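Local coordinates for protein vinylacetyl-CoA Delta-isomerase (Nitrosopumilus maritimus SCM1, PDB 6VJR) that probably dehydrates 4-hydroxybutyryl-CoA and isomerises vinylacetyl-CoA, using a [4Fe-4S] cluster and FAD, at residues T63-N68 with V136-L141; G215-D220 with D260-P265; I327-L332 with Y374-L379; D358-Q363 with S488-R493; D396-E401 with D417-M422. One frame throughout, in Å; residues are numbered along the deposited sequence. Where two conformers were deposited one is given.

Overall arrangement
Contacts 1 and 2 fall in the N-terminal part of the chain, where contact 1 sets strand 66-68 against the end of helix 125-139 and contact 2 packs strands of two sheets together; their centres are about 22 Å apart. Contacts 3 and 5 belong to the largely helical C-terminal part. Contact 4 brings helix 489-494 back onto helix 359-369, and in sequence it encloses contact 5 while crossing contact 3, whose segments alternate with its own; helices 359-369 and 372-384 are consecutive. The centres of contacts 3 and 4 are about 27 Å apart, those of 4 and 5 about 53 Å. Contacts 3, 4 and 5 all touch the second subunit, so these helix contacts lie close to subunit interfaces of the tetramer.

Contact 1 (T63-N68 with V136-L141); sequences TGLKVN and VQQENL
Direct polar contact rests on one bond: the Thr63 hydroxyl, which chi1 (53°) leaves flanked by backbone N and C, donates to Gln137 OE1, 2.8 Å from OG1 and in the plane of the amide. Ser60 OG also bonds to that oxygen, while Gln137 NE2 reaches the carbonyl of Leu71, so both ends of the amide are held and its rotation is fixed. The fold at this place is a small antiparallel sheet of strands 57-59 and 66-68 laid against the last turn of helix 125-139, which Asn140 leaves with positive phi. Apolar packing fills in beside the bond, with Val67 CG1 against the extended Gln137 chain, 3.8 Å from its CB, and Leu65 CD1 3.9 Å from Gln138 CG. Water completes the join. One molecule accepts from Asn68 N and donates to Gln137 O; another accepts from the ND2 atoms of Asn68 and Asn140, whose side chains are also anchored by Phe70 N and Ile2 O respectively.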
# COMPACT_ATOMS: atom_id res chain seq x y z
N THR A 63 -47.52 3.78 5.97
CA THR A 63 -48.39 4.79 6.52
C THR A 63 -49.15 5.55 5.43
O THR A 63 -50.12 6.25 5.77
CB THR A 63 -47.62 5.80 7.38
OG1 THR A 63 -46.53 6.29 6.59
CG2 THR A 63 -47.08 5.19 8.67
N GLY A 64 -48.68 5.49 4.17
CA GLY A 64 -49.27 6.31 3.13
C GLY A 64 -48.86 7.77 3.26
O GLY A 64 -49.50 8.64 2.69
N LEU A 65 -47.81 8.04 4.05
CA LEU A 65 -47.34 9.40 4.30
C LEU A 65 -46.04 9.64 3.56
O LEU A 65 -45.34 8.69 3.30
CB LEU A 65 -47.05 9.60 5.78
CG LEU A 65 -48.22 9.46 6.75
CD1 LEU A 65 -47.71 9.47 8.19
CD2 LEU A 65 -49.20 10.60 6.49
N LYS A 66 -45.77 10.93 3.26
CA LYS A 66 -44.43 11.36 2.95
C LYS A 66 -43.63 11.40 4.26
O LYS A 66 -44.05 12.08 5.21
CB LYS A 66 -44.46 12.73 2.28
CG LYS A 66 -43.11 13.16 1.76
CD LYS A 66 -42.96 12.76 0.29
CE LYS A 66 -43.41 13.83 -0.69
NZ LYS A 66 -42.26 14.45 -1.36
N VAL A 67 -42.52 10.65 4.30
CA VAL A 67 -41.73 10.52 5.52
C VAL A 67 -40.27 10.89 5.26
O VAL A 67 -39.78 10.80 4.16
CB VAL A 67 -41.81 9.11 6.14
CG1 VAL A 67 -43.26 8.69 6.38
CG2 VAL A 67 -41.14 8.06 5.27
N ASN A 68 -39.59 11.31 6.31
CA ASN A 68 -38.15 11.49 6.22
C ASN A 68 -37.53 10.15 5.78
O ASN A 68 -37.87 9.11 6.31
CB ASN A 68 -37.59 12.00 7.54
CG ASN A 68 -36.15 12.43 7.41
OD1 ASN A 68 -35.26 11.59 7.32
ND2 ASN A 68 -35.92 13.73 7.40
N VAL A 136 -43.42 6.37 14.58
CA VAL A 136 -42.27 7.23 14.41
C VAL A 136 -42.32 7.97 13.07
O VAL A 136 -41.82 9.09 12.97
CB VAL A 136 -40.94 6.49 14.65
CG1 VAL A 136 -40.89 5.89 16.04
CG2 VAL A 136 -40.65 5.41 13.65
N GLN A 137 -42.90 7.34 12.06
CA GLN A 137 -43.13 8.00 10.77
C GLN A 137 -44.10 9.19 10.87
O GLN A 137 -43.88 10.23 10.26
CB GLN A 137 -43.62 7.00 9.73
CG GLN A 137 -42.50 6.11 9.18
CD GLN A 137 -42.93 5.30 7.97
OE1 GLN A 137 -44.12 5.26 7.57
NE2 GLN A 137 -41.94 4.59 7.45
N GLN A 138 -45.22 8.99 11.57
CA GLN A 138 -46.20 10.04 11.76
C GLN A 138 -45.61 11.23 12.49
O GLN A 138 -45.88 12.37 12.12
CB GLN A 138 -47.39 9.53 12.58
CG GLN A 138 -48.19 8.43 11.91
CD GLN A 138 -49.36 7.97 12.76
OE1 GLN A 138 -49.23 7.61 13.94
NE2 GLN A 138 -50.53 8.04 12.17
N GLU A 139 -44.82 10.97 13.53
CA GLU A 139 -44.29 12.00 14.41
C GLU A 139 -42.96 12.58 13.90
O GLU A 139 -42.60 13.67 14.30
CB GLU A 139 -44.19 11.45 15.83
CG GLU A 139 -45.53 11.01 16.39
CD GLU A 139 -45.56 10.54 17.83
OE1 GLU A 139 -46.59 9.95 18.26
OE2 GLU A 139 -44.56 10.76 18.54
N ASN A 140 -42.29 11.89 12.97
CA ASN A 140 -41.05 12.34 12.34
C ASN A 140 -39.90 12.42 13.35
O ASN A 140 -39.31 13.49 13.51
CB ASN A 140 -41.22 13.62 11.54
CG ASN A 140 -40.11 13.82 10.53
OD1 ASN A 140 -39.30 12.92 10.28
ND2 ASN A 140 -40.05 14.99 9.96
N LEU A 141 -39.61 11.29 14.01
CA LEU A 141 -38.70 11.22 15.15
C LEU A 141 -37.30 10.73 14.75
O LEU A 141 -37.10 10.18 13.67
CB LEU A 141 -39.31 10.31 16.23
CG LEU A 141 -40.71 10.74 16.68
CD1 LEU A 141 -41.23 9.87 17.82
CD2 LEU A 141 -40.74 12.22 17.06
O HOH W 1 -38.34 15.38 7.55
O HOH W 2 -41.46 11.40 8.71

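Contact 2 (G215-D220 with D260-P265); sequences GAIPAD and DRVFIP
Ile217 and Ile264 cross obliquely, each presenting a different branch to the other. With chi1 at 63°, Ile217 has CG1 flanked by backbone N and C and leaves CG2 anti to the carbonyl carbon; this methyl does the touching, 3.8 Å from Ile264 CG1 and 4.1 Å from Val262 CG1. Ile264 answers with its longer branch, which stays extended beyond CG1 so that CD1 passes the Ile217 methyl and arrives 4.1 Å from Gly215 CA. A beta carbon at Gly215 would clash with this methyl, so glycine suits the site. The other branch, Ile264 CG2, lies 3.8 Å from Ala216 O. An alanine in place of Ile264 would remove CG1, CG2 and CD1 and would probably loosen the packing against Gly215 and Ile217. Arg261 and Val262 both face Val180 in a G1 beta bulge, and Arg261 grips the Asp260 carboxylate side-on, with NE 2.9 Å from OD1. The short strand axes approach to 7.3 Å, with 117° between their directions; the strands belong to different sheets and meet through side chains. Strand 213-218 lies between 195-198 and 269-272 in a four-stranded sheet, whereas 262-265 pairs with 177-188 in the larger mixed sheet; Val178, Val180, Val224 and Val269 complete the apolar layer between them.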
# COMPACT_ATOMS: atom_id res chain seq x y z
N GLY A 215 -35.85 -4.22 22.07
CA GLY A 215 -36.94 -3.36 22.52
C GLY A 215 -36.64 -1.89 22.31
O GLY A 215 -35.49 -1.49 22.37
N ALA A 216 -37.71 -1.12 22.08
CA ALA A 216 -37.60 0.32 21.89
C ALA A 216 -37.94 1.01 23.20
O ALA A 216 -38.97 0.73 23.83
CB ALA A 216 -38.54 0.72 20.83
N ILE A 217 -37.11 1.97 23.57
CA ILE A 217 -37.32 2.75 24.77
C ILE A 217 -37.30 4.22 24.39
O ILE A 217 -36.51 4.65 23.53
CB ILE A 217 -36.29 2.44 25.86
CG1 ILE A 217 -34.88 2.77 25.47
CG2 ILE A 217 -36.39 0.99 26.30
CD1 ILE A 217 -33.89 2.68 26.61
N PRO A 218 -38.14 5.06 25.04
CA PRO A 218 -38.00 6.50 24.87
C PRO A 218 -36.69 6.96 25.47
O PRO A 218 -36.24 6.41 26.48
CB PRO A 218 -39.28 7.04 25.50
CG PRO A 218 -39.49 6.06 26.62
CD PRO A 218 -39.16 4.70 26.03
N ALA A 219 -36.11 8.02 24.91
CA ALA A 219 -34.82 8.49 25.41
C ALA A 219 -34.94 8.93 26.87
O ALA A 219 -33.94 8.92 27.57
CB ALA A 219 -34.31 9.64 24.58
N ASP A 220 -36.14 9.34 27.31
CA ASP A 220 -36.36 9.77 28.70
C ASP A 220 -36.86 8.65 29.62
O ASP A 220 -37.36 8.96 30.69
CB ASP A 220 -37.32 10.96 28.77
CG ASP A 220 -38.74 10.73 28.31
OD1 ASP A 220 -39.02 9.59 27.83
OD2 ASP A 220 -39.58 11.68 28.47
N ASP A 260 -30.74 0.33 34.13
CA ASP A 260 -31.02 -0.26 35.44
C ASP A 260 -32.51 -0.58 35.53
O ASP A 260 -33.34 0.26 35.86
CB ASP A 260 -30.57 0.64 36.57
CG ASP A 260 -30.75 0.04 37.95
OD1 ASP A 260 -31.01 -1.18 38.03
OD2 ASP A 260 -30.67 0.80 38.93
N ARG A 261 -32.82 -1.83 35.20
CA ARG A 261 -34.17 -2.35 35.35
C ARG A 261 -35.15 -1.44 34.61
O ARG A 261 -36.22 -1.08 35.14
CB ARG A 261 -34.58 -2.56 36.81
CG ARG A 261 -33.76 -3.59 37.55
CD ARG A 261 -33.97 -3.51 39.06
NE ARG A 261 -33.33 -2.24 39.46
CZ ARG A 261 -33.24 -1.69 40.66
NH1 ARG A 261 -32.68 -0.50 40.77
NH2 ARG A 261 -33.71 -2.30 41.74
N VAL A 262 -34.77 -1.13 33.36
CA VAL A 262 -35.61 -0.32 32.51
C VAL A 262 -36.78 -1.16 32.01
O VAL A 262 -36.60 -2.26 31.51
CB VAL A 262 -34.76 0.25 31.35
CG1 VAL A 262 -35.58 1.05 30.36
CG2 VAL A 262 -33.65 1.13 31.85
N PHE A 263 -37.98 -0.59 32.09
CA PHE A 263 -39.19 -1.27 31.67
C PHE A 263 -39.46 -1.05 30.19
O PHE A 263 -39.38 0.07 29.70
CB PHE A 263 -40.37 -0.72 32.46
CG PHE A 263 -41.69 -1.31 32.03
CD1 PHE A 263 -41.99 -2.64 32.33
CD2 PHE A 263 -42.63 -0.55 31.35
CE1 PHE A 263 -43.21 -3.20 31.95
CE2 PHE A 263 -43.85 -1.12 30.98
CZ PHE A 263 -44.13 -2.43 31.28
N ILE A 264 -39.80 -2.15 29.52
CA ILE A 264 -40.22 -2.13 28.13
C ILE A 264 -41.55 -2.84 28.04
O ILE A 264 -41.60 -4.04 28.28
CB ILE A 264 -39.20 -2.78 27.18
CG1 ILE A 264 -37.78 -2.30 27.49
CG2 ILE A 264 -39.61 -2.52 25.74
CD1 ILE A 264 -36.71 -2.89 26.60
N PRO A 265 -42.64 -2.14 27.66
CA PRO A 265 -43.93 -2.79 27.57
C PRO A 265 -43.94 -3.74 26.38
O PRO A 265 -43.20 -3.57 25.43
CB PRO A 265 -44.91 -1.63 27.40
CG PRO A 265 -44.10 -0.55 26.74
CD PRO A 265 -42.69 -0.72 27.28

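Contact 3 (I327-L332 with Y374-L379); sequences IEMTHL and YEISRL
Helices 320-345 and 372-384 run nearly antiparallel, at 163° with segment axes 9.6 Å apart, and come closest in backbone at Met329 and Ile376, whose CA atoms are 5.2 Å apart. Met329 slides past Leu379 in the opposite direction, its CG 3.8 Å from Leu379 CD1, and then bends at chi3 so that CE lies 3.5 Å from Ile376 O and also meets Ile376 CG2. One turn on, Leu332 CD1 rests 3.8 Å from Glu375 CG, on the aliphatic part of that side chain. The Glu375 carboxylate is turned along its own helix to Arg378, which binds it side-on through NE and NH2, both oxygens using their syn lone pairs. Such helix pairs are the frame of the acyl-CoA dehydrogenase-like C-terminal bundle, and helix 372-384 also carries the FAD-binding Asp382. The apolar seam leaves charge at its margin: Glu328 pairs with Arg371 and Arg455 of the second subunit and Glu375 with Arg378, so both glutamates are probably ionised, Glu328 OE2 and Glu375 OE2 lying 6.5 Å apart.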
# COMPACT_ATOMS: atom_id res chain seq x y z
N ILE A 327 -5.83 14.11 -6.82
CA ILE A 327 -6.37 13.01 -7.63
C ILE A 327 -6.42 11.71 -6.82
O ILE A 327 -7.41 10.98 -6.84
CB ILE A 327 -5.63 12.86 -8.96
CG1 ILE A 327 -5.80 14.08 -9.87
CG2 ILE A 327 -6.02 11.57 -9.64
CD1 ILE A 327 -4.78 14.17 -11.00
N GLU A 328 -5.36 11.41 -6.09
CA GLU A 328 -5.37 10.18 -5.31
C GLU A 328 -6.50 10.18 -4.29
O GLU A 328 -7.16 9.17 -4.05
CB GLU A 328 -4.04 9.94 -4.61
CG GLU A 328 -3.89 8.53 -4.04
CD GLU A 328 -3.89 7.39 -5.06
OE1 GLU A 328 -3.54 7.64 -6.25
OE2 GLU A 328 -4.26 6.23 -4.71
N MET A 329 -6.62 11.28 -3.56
CA MET A 329 -7.64 11.40 -2.53
C MET A 329 -8.99 11.11 -3.21
O MET A 329 -9.84 10.42 -2.67
CB MET A 329 -7.59 12.80 -1.91
CG MET A 329 -6.32 13.11 -1.11
SD MET A 329 -6.09 14.86 -0.73
CE MET A 329 -7.18 15.10 0.67
N THR A 330 -9.18 11.74 -4.37
CA THR A 330 -10.46 11.61 -5.07
C THR A 330 -10.73 10.16 -5.48
O THR A 330 -11.84 9.62 -5.27
CB THR A 330 -10.47 12.52 -6.32
OG1 THR A 330 -10.37 13.89 -5.92
CG2 THR A 330 -11.72 12.35 -7.12
N HIS A 331 -9.70 9.50 -6.01
CA HIS A 331 -9.79 8.11 -6.45
C HIS A 331 -10.15 7.17 -5.29
O HIS A 331 -11.07 6.36 -5.37
CB HIS A 331 -8.44 7.67 -7.04
CG HIS A 331 -8.43 6.21 -7.30
ND1 HIS A 331 -9.17 5.57 -8.26
CD2 HIS A 331 -7.76 5.27 -6.68
CE1 HIS A 331 -9.02 4.26 -8.13
NE2 HIS A 331 -8.10 4.05 -7.19
N LEU A 332 -9.47 7.32 -4.16
CA LEU A 332 -9.77 6.47 -2.99
C LEU A 332 -11.20 6.71 -2.47
O LEU A 332 -11.94 5.80 -2.11
CB LEU A 332 -8.73 6.75 -1.92
CG LEU A 332 -7.28 6.40 -2.25
CD1 LEU A 332 -6.37 6.76 -1.10
CD2 LEU A 332 -7.15 4.90 -2.55
N TYR A 374 -7.76 7.14 6.36
CA TYR A 374 -6.46 7.37 6.97
C TYR A 374 -5.46 7.92 5.95
O TYR A 374 -4.65 8.77 6.29
CB TYR A 374 -5.99 6.11 7.67
CG TYR A 374 -6.74 5.77 8.95
CD1 TYR A 374 -7.92 5.04 8.91
CD2 TYR A 374 -6.30 6.19 10.19
CE1 TYR A 374 -8.61 4.71 10.07
CE2 TYR A 374 -6.95 5.87 11.36
CZ TYR A 374 -8.16 5.18 11.29
OH TYR A 374 -8.83 4.77 12.40
N GLU A 375 -5.53 7.44 4.72
CA GLU A 375 -4.64 7.92 3.68
C GLU A 375 -5.05 9.31 3.18
O GLU A 375 -4.22 10.20 2.88
CB GLU A 375 -4.59 6.91 2.56
CG GLU A 375 -3.60 7.29 1.44
CD GLU A 375 -2.12 7.48 1.76
OE1 GLU A 375 -1.75 7.23 2.92
OE2 GLU A 375 -1.35 7.94 0.88
N ILE A 376 -6.37 9.53 3.01
CA ILE A 376 -6.84 10.84 2.59
C ILE A 376 -6.40 11.89 3.61
O ILE A 376 -5.95 13.01 3.25
CB ILE A 376 -8.36 10.76 2.37
CG1 ILE A 376 -8.74 9.81 1.20
CG2 ILE A 376 -8.94 12.14 2.11
CD1 ILE A 376 -10.21 9.48 1.10
N SER A 377 -6.49 11.55 4.89
CA SER A 377 -6.06 12.46 5.94
C SER A 377 -4.57 12.73 5.89
O SER A 377 -4.14 13.88 6.06
CB SER A 377 -6.45 11.90 7.28
OG SER A 377 -7.85 11.88 7.40
N ARG A 378 -3.77 11.69 5.67
CA ARG A 378 -2.32 11.86 5.57
C ARG A 378 -1.97 12.83 4.44
O ARG A 378 -1.18 13.76 4.61
CB ARG A 378 -1.64 10.51 5.35
CG ARG A 378 -0.13 10.56 5.47
CD ARG A 378 0.47 9.18 5.28
NE ARG A 378 0.50 8.74 3.90
CZ ARG A 378 1.38 9.09 2.99
NH1 ARG A 378 2.52 9.72 3.34
NH2 ARG A 378 1.19 8.71 1.75
N LEU A 379 -2.60 12.65 3.28
CA LEU A 379 -2.33 13.48 2.12
C LEU A 379 -2.75 14.93 2.37
O LEU A 379 -2.09 15.86 1.92
CB LEU A 379 -2.95 12.91 0.86
CG LEU A 379 -2.41 11.56 0.42
CD1 LEU A 379 -3.18 11.03 -0.75
CD2 LEU A 379 -0.91 11.62 0.10

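Contact 4 (D358-Q363 with S488-R493); sequences DDMLAQ and SEYFKR
Asp358 holds its carboxylate anti to the backbone N (chi1 -171°), and Arg493 bends at chi3 (-65°) to bring its guanidinium side-on to it. NE of Arg493 lies 2.6 Å from Asp358 OD2 in a nearly straight bond, and NH2 sits 3.2 Å from OD1; the two groups are far from coplanar, their planes 74° apart, so the nitrogens approach from above the carboxylate. OD1 of Asp358 also takes the N-H of Leu361, with N 3.0 Å away, which makes Asp358 the N-cap of helix 359-369. Beside this pair stands Tyr490, whose ring has Met360 CG over its centre in a CH-pi contact 3.7 Å from the centroid. Tyr490 OH lies 3.3 Å from Leu361 CD2 and bonds to Glu334 of the second subunit. An alanine in place of Asp358 would remove both oxygens and would probably cost Arg493 its salt bridge and the helix its cap. A carboxylate gripped by an arginine and by a helix start is likely to stay ionised, so charge, as well as apolar packing round Tyr490, ties C-terminal helix 489-494 to the bundle.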
# COMPACT_ATOMS: atom_id res chain seq x y z
N ASP A 358 -26.67 -5.85 -1.11
CA ASP A 358 -25.75 -6.95 -1.30
C ASP A 358 -24.72 -7.01 -0.19
O ASP A 358 -23.89 -6.11 -0.05
CB ASP A 358 -25.03 -6.86 -2.64
CG ASP A 358 -24.22 -8.11 -2.97
OD1 ASP A 358 -23.27 -8.39 -2.22
OD2 ASP A 358 -24.59 -8.81 -3.96
N ASP A 359 -24.77 -8.08 0.59
CA ASP A 359 -23.92 -8.20 1.78
C ASP A 359 -22.43 -8.21 1.43
O ASP A 359 -21.65 -7.53 2.09
CB ASP A 359 -24.30 -9.44 2.56
CG ASP A 359 -23.66 -9.50 3.93
OD1 ASP A 359 -22.42 -9.69 3.96
OD2 ASP A 359 -24.41 -9.34 4.90
N MET A 360 -22.04 -8.98 0.44
CA MET A 360 -20.65 -9.08 0.06
C MET A 360 -20.11 -7.70 -0.29
O MET A 360 -19.07 -7.30 0.21
CB MET A 360 -20.42 -10.06 -1.09
CG MET A 360 -19.01 -10.03 -1.59
SD MET A 360 -17.76 -10.71 -0.50
CE MET A 360 -17.67 -12.40 -1.13
N LEU A 361 -20.83 -6.97 -1.12
CA LEU A 361 -20.34 -5.67 -1.54
C LEU A 361 -20.35 -4.64 -0.40
O LEU A 361 -19.52 -3.73 -0.41
CB LEU A 361 -21.10 -5.20 -2.76
CG LEU A 361 -20.94 -6.07 -4.00
CD1 LEU A 361 -21.88 -5.65 -5.09
CD2 LEU A 361 -19.51 -5.94 -4.47
N ALA A 362 -21.28 -4.78 0.56
CA ALA A 362 -21.23 -3.97 1.77
C ALA A 362 -19.92 -4.23 2.52
O ALA A 362 -19.35 -3.30 3.07
CB ALA A 362 -22.40 -4.22 2.65
N GLN A 363 -19.47 -5.48 2.61
CA GLN A 363 -18.22 -5.78 3.33
C GLN A 363 -17.08 -5.04 2.67
O GLN A 363 -16.17 -4.53 3.33
CB GLN A 363 -17.93 -7.27 3.37
CG GLN A 363 -19.06 -8.14 3.87
CD GLN A 363 -19.61 -7.68 5.19
OE1 GLN A 363 -18.85 -7.30 6.11
NE2 GLN A 363 -20.93 -7.75 5.29
N SER A 488 -23.72 -20.06 -1.46
CA SER A 488 -23.51 -19.79 -2.87
C SER A 488 -24.30 -18.56 -3.32
O SER A 488 -24.42 -18.31 -4.52
CB SER A 488 -23.87 -20.97 -3.71
OG SER A 488 -25.25 -21.25 -3.60
N GLU A 489 -24.76 -17.75 -2.38
CA GLU A 489 -25.71 -16.69 -2.69
C GLU A 489 -25.07 -15.57 -3.49
O GLU A 489 -25.72 -14.98 -4.34
CB GLU A 489 -26.38 -16.19 -1.41
CG GLU A 489 -27.29 -17.24 -0.79
CD GLU A 489 -28.16 -18.02 -1.77
OE1 GLU A 489 -27.90 -19.26 -1.98
OE2 GLU A 489 -29.09 -17.41 -2.37
N TYR A 490 -23.77 -15.30 -3.32
CA TYR A 490 -23.21 -14.09 -3.93
C TYR A 490 -23.23 -14.21 -5.45
O TYR A 490 -23.63 -13.27 -6.17
CB TYR A 490 -21.80 -13.76 -3.44
CG TYR A 490 -21.20 -12.49 -4.07
CD1 TYR A 490 -21.85 -11.27 -4.08
CD2 TYR A 490 -19.96 -12.52 -4.69
CE1 TYR A 490 -21.30 -10.14 -4.67
CE2 TYR A 490 -19.39 -11.39 -5.27
CZ TYR A 490 -20.04 -10.18 -5.24
OH TYR A 490 -19.55 -9.01 -5.81
N PHE A 491 -22.70 -15.33 -5.98
CA PHE A 491 -22.69 -15.51 -7.43
C PHE A 491 -24.09 -15.63 -8.02
O PHE A 491 -24.30 -15.26 -9.19
CB PHE A 491 -21.72 -16.59 -7.91
CG PHE A 491 -20.27 -16.15 -7.88
CD1 PHE A 491 -19.90 -14.85 -8.15
CD2 PHE A 491 -19.27 -17.06 -7.58
CE1 PHE A 491 -18.54 -14.48 -8.11
CE2 PHE A 491 -17.93 -16.66 -7.58
CZ PHE A 491 -17.59 -15.37 -7.79
N LYS A 492 -25.05 -16.07 -7.22
CA LYS A 492 -26.44 -16.01 -7.67
C LYS A 492 -26.88 -14.57 -7.91
O LYS A 492 -27.58 -14.32 -8.87
CB LYS A 492 -27.35 -16.75 -6.72
CG LYS A 492 -27.12 -18.24 -6.76
CD LYS A 492 -28.00 -18.95 -5.75
CE LYS A 492 -27.67 -20.37 -5.59
NZ LYS A 492 -28.43 -20.83 -4.42
N ARG A 493 -26.48 -13.63 -7.05
CA ARG A 493 -26.79 -12.23 -7.25
C ARG A 493 -25.99 -11.65 -8.43
O ARG A 493 -26.51 -10.90 -9.29
CB ARG A 493 -26.59 -11.44 -5.95
CG ARG A 493 -27.50 -11.81 -4.78
CD ARG A 493 -27.35 -10.80 -3.65
NE ARG A 493 -26.02 -10.75 -3.01
CZ ARG A 493 -25.58 -11.51 -1.99
NH1 ARG A 493 -26.36 -12.47 -1.50
NH2 ARG A 493 -24.39 -11.28 -1.43

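Contact 5 (D396-E401 with D417-M422); sequences DFRHPE and DVENRM
Phe397 can be followed outward from CB, which meets Met422 CE at 3.9 Å. The ring then passes beneath the sulfur: Met422 SD lies above the ring face but displaced from its middle, 3.4 Å from Phe397 CD1 and 3.7 Å from the ring centroid, a Met-aromatic contact. Farther out, Phe397 CE1 reaches Val418 CG1 at 4.0 Å, while CE2 and the tip, CZ, both rest near Glu419 CB. Phe397 CD2 sits over the guanidinium of Arg398. The end of helix 394-397 is thereby seated on the first turns of helix 418-432, which Asp417 caps by accepting from Glu419 N, 3.1 Å from its OD1; Lys407 of helix 402-409, between them in sequence, makes a cation-pi contact with the same ring. Charge joins only weakly across the segments, Arg398 NH2 standing 3.4 Å from Glu419 OE1 with the two flat groups almost perpendicular. Since Arg398 also pairs with Glu394 and Glu419 with Arg423, the aromatic and sulfur packing is likely to matter more here than this long salt bridge.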
# COMPACT_ATOMS: atom_id res chain seq x y z
N ASP A 396 -4.76 34.46 20.47
CA ASP A 396 -3.55 35.15 20.03
C ASP A 396 -3.79 35.98 18.77
O ASP A 396 -3.31 37.10 18.67
CB ASP A 396 -2.41 34.15 19.99
CG ASP A 396 -2.14 33.57 21.37
OD1 ASP A 396 -1.78 34.37 22.26
OD2 ASP A 396 -2.34 32.36 21.56
N PHE A 397 -4.51 35.44 17.78
CA PHE A 397 -4.83 36.17 16.56
C PHE A 397 -5.60 37.48 16.84
O PHE A 397 -5.45 38.46 16.10
CB PHE A 397 -5.65 35.25 15.66
CG PHE A 397 -5.92 35.84 14.30
CD1 PHE A 397 -4.86 36.12 13.45
CD2 PHE A 397 -7.21 36.10 13.86
CE1 PHE A 397 -5.09 36.66 12.20
CE2 PHE A 397 -7.43 36.70 12.61
CZ PHE A 397 -6.38 36.94 11.78
N ARG A 398 -6.42 37.50 17.89
CA ARG A 398 -7.27 38.64 18.22
C ARG A 398 -6.57 39.58 19.21
O ARG A 398 -7.08 40.67 19.50
CB ARG A 398 -8.60 38.21 18.82
CG ARG A 398 -9.42 37.30 17.94
CD ARG A 398 -9.84 37.88 16.67
NE ARG A 398 -10.82 36.92 16.12
CZ ARG A 398 -11.22 36.98 14.86
NH1 ARG A 398 -12.09 36.09 14.40
NH2 ARG A 398 -10.77 37.95 14.08
N HIS A 399 -5.37 39.19 19.67
CA HIS A 399 -4.66 39.93 20.70
C HIS A 399 -4.06 41.22 20.10
O HIS A 399 -3.56 41.21 19.00
CB HIS A 399 -3.56 39.05 21.28
CG HIS A 399 -2.89 39.63 22.48
ND1 HIS A 399 -1.86 40.54 22.38
CD2 HIS A 399 -3.13 39.46 23.79
CE1 HIS A 399 -1.52 40.91 23.61
NE2 HIS A 399 -2.26 40.26 24.48
N PRO A 400 -4.03 42.36 20.81
CA PRO A 400 -3.49 43.59 20.22
C PRO A 400 -2.01 43.57 19.82
O PRO A 400 -1.62 44.30 18.92
CB PRO A 400 -3.80 44.68 21.26
CG PRO A 400 -4.97 44.11 22.06
CD PRO A 400 -4.76 42.60 22.08
N GLU A 401 -1.17 42.79 20.53
CA GLU A 401 0.26 42.67 20.26
C GLU A 401 0.51 41.48 19.33
O GLU A 401 1.15 41.60 18.30
CB GLU A 401 1.02 42.47 21.59
CG GLU A 401 2.54 42.40 21.44
CD GLU A 401 3.19 43.70 21.04
OE1 GLU A 401 2.55 44.79 21.07
OE2 GLU A 401 4.39 43.59 20.68
N ASP A 417 -6.69 36.52 2.71
CA ASP A 417 -6.94 36.92 4.08
C ASP A 417 -6.39 35.89 5.05
O ASP A 417 -6.75 34.71 4.98
CB ASP A 417 -8.45 37.03 4.18
CG ASP A 417 -9.05 37.62 5.43
OD1 ASP A 417 -8.37 37.55 6.49
OD2 ASP A 417 -10.21 38.14 5.31
N VAL A 418 -5.51 36.33 5.96
CA VAL A 418 -4.87 35.41 6.89
C VAL A 418 -5.91 34.67 7.73
O VAL A 418 -5.75 33.48 7.98
CB VAL A 418 -3.79 36.11 7.74
CG1 VAL A 418 -3.31 35.25 8.90
CG2 VAL A 418 -2.62 36.51 6.87
N GLU A 419 -7.01 35.33 8.10
CA GLU A 419 -8.02 34.65 8.86
C GLU A 419 -8.59 33.45 8.08
O GLU A 419 -8.90 32.41 8.65
CB GLU A 419 -9.15 35.60 9.22
CG GLU A 419 -10.16 34.94 10.15
CD GLU A 419 -11.25 35.83 10.70
OE1 GLU A 419 -11.02 37.05 10.85
OE2 GLU A 419 -12.37 35.30 10.93
N ASN A 420 -8.75 33.60 6.76
CA ASN A 420 -9.25 32.49 5.96
C ASN A 420 -8.24 31.33 5.92
O ASN A 420 -8.64 30.15 5.98
CB ASN A 420 -9.62 32.91 4.55
CG ASN A 420 -10.82 33.83 4.50
OD1 ASN A 420 -11.66 33.85 5.40
ND2 ASN A 420 -10.95 34.52 3.39
N ARG A 421 -6.93 31.64 5.82
CA ARG A 421 -5.92 30.60 5.85
C ARG A 421 -5.93 29.86 7.19
O ARG A 421 -5.87 28.64 7.22
CB ARG A 421 -4.59 31.22 5.49
CG ARG A 421 -3.44 30.24 5.34
CD ARG A 421 -2.24 30.90 4.66
NE ARG A 421 -1.12 29.96 4.51
CZ ARG A 421 -0.01 29.88 5.25
NH1 ARG A 421 0.21 30.77 6.21
NH2 ARG A 421 0.81 28.85 5.08
N MET A 422 -6.05 30.60 8.28
CA MET A 422 -6.21 29.99 9.59
C MET A 422 -7.44 29.09 9.66
O MET A 422 -7.37 27.98 10.19
CB MET A 422 -6.24 31.03 10.72
CG MET A 422 -4.97 31.80 10.79
SD MET A 422 -4.89 33.03 12.11
CE MET A 422 -5.75 32.08 13.37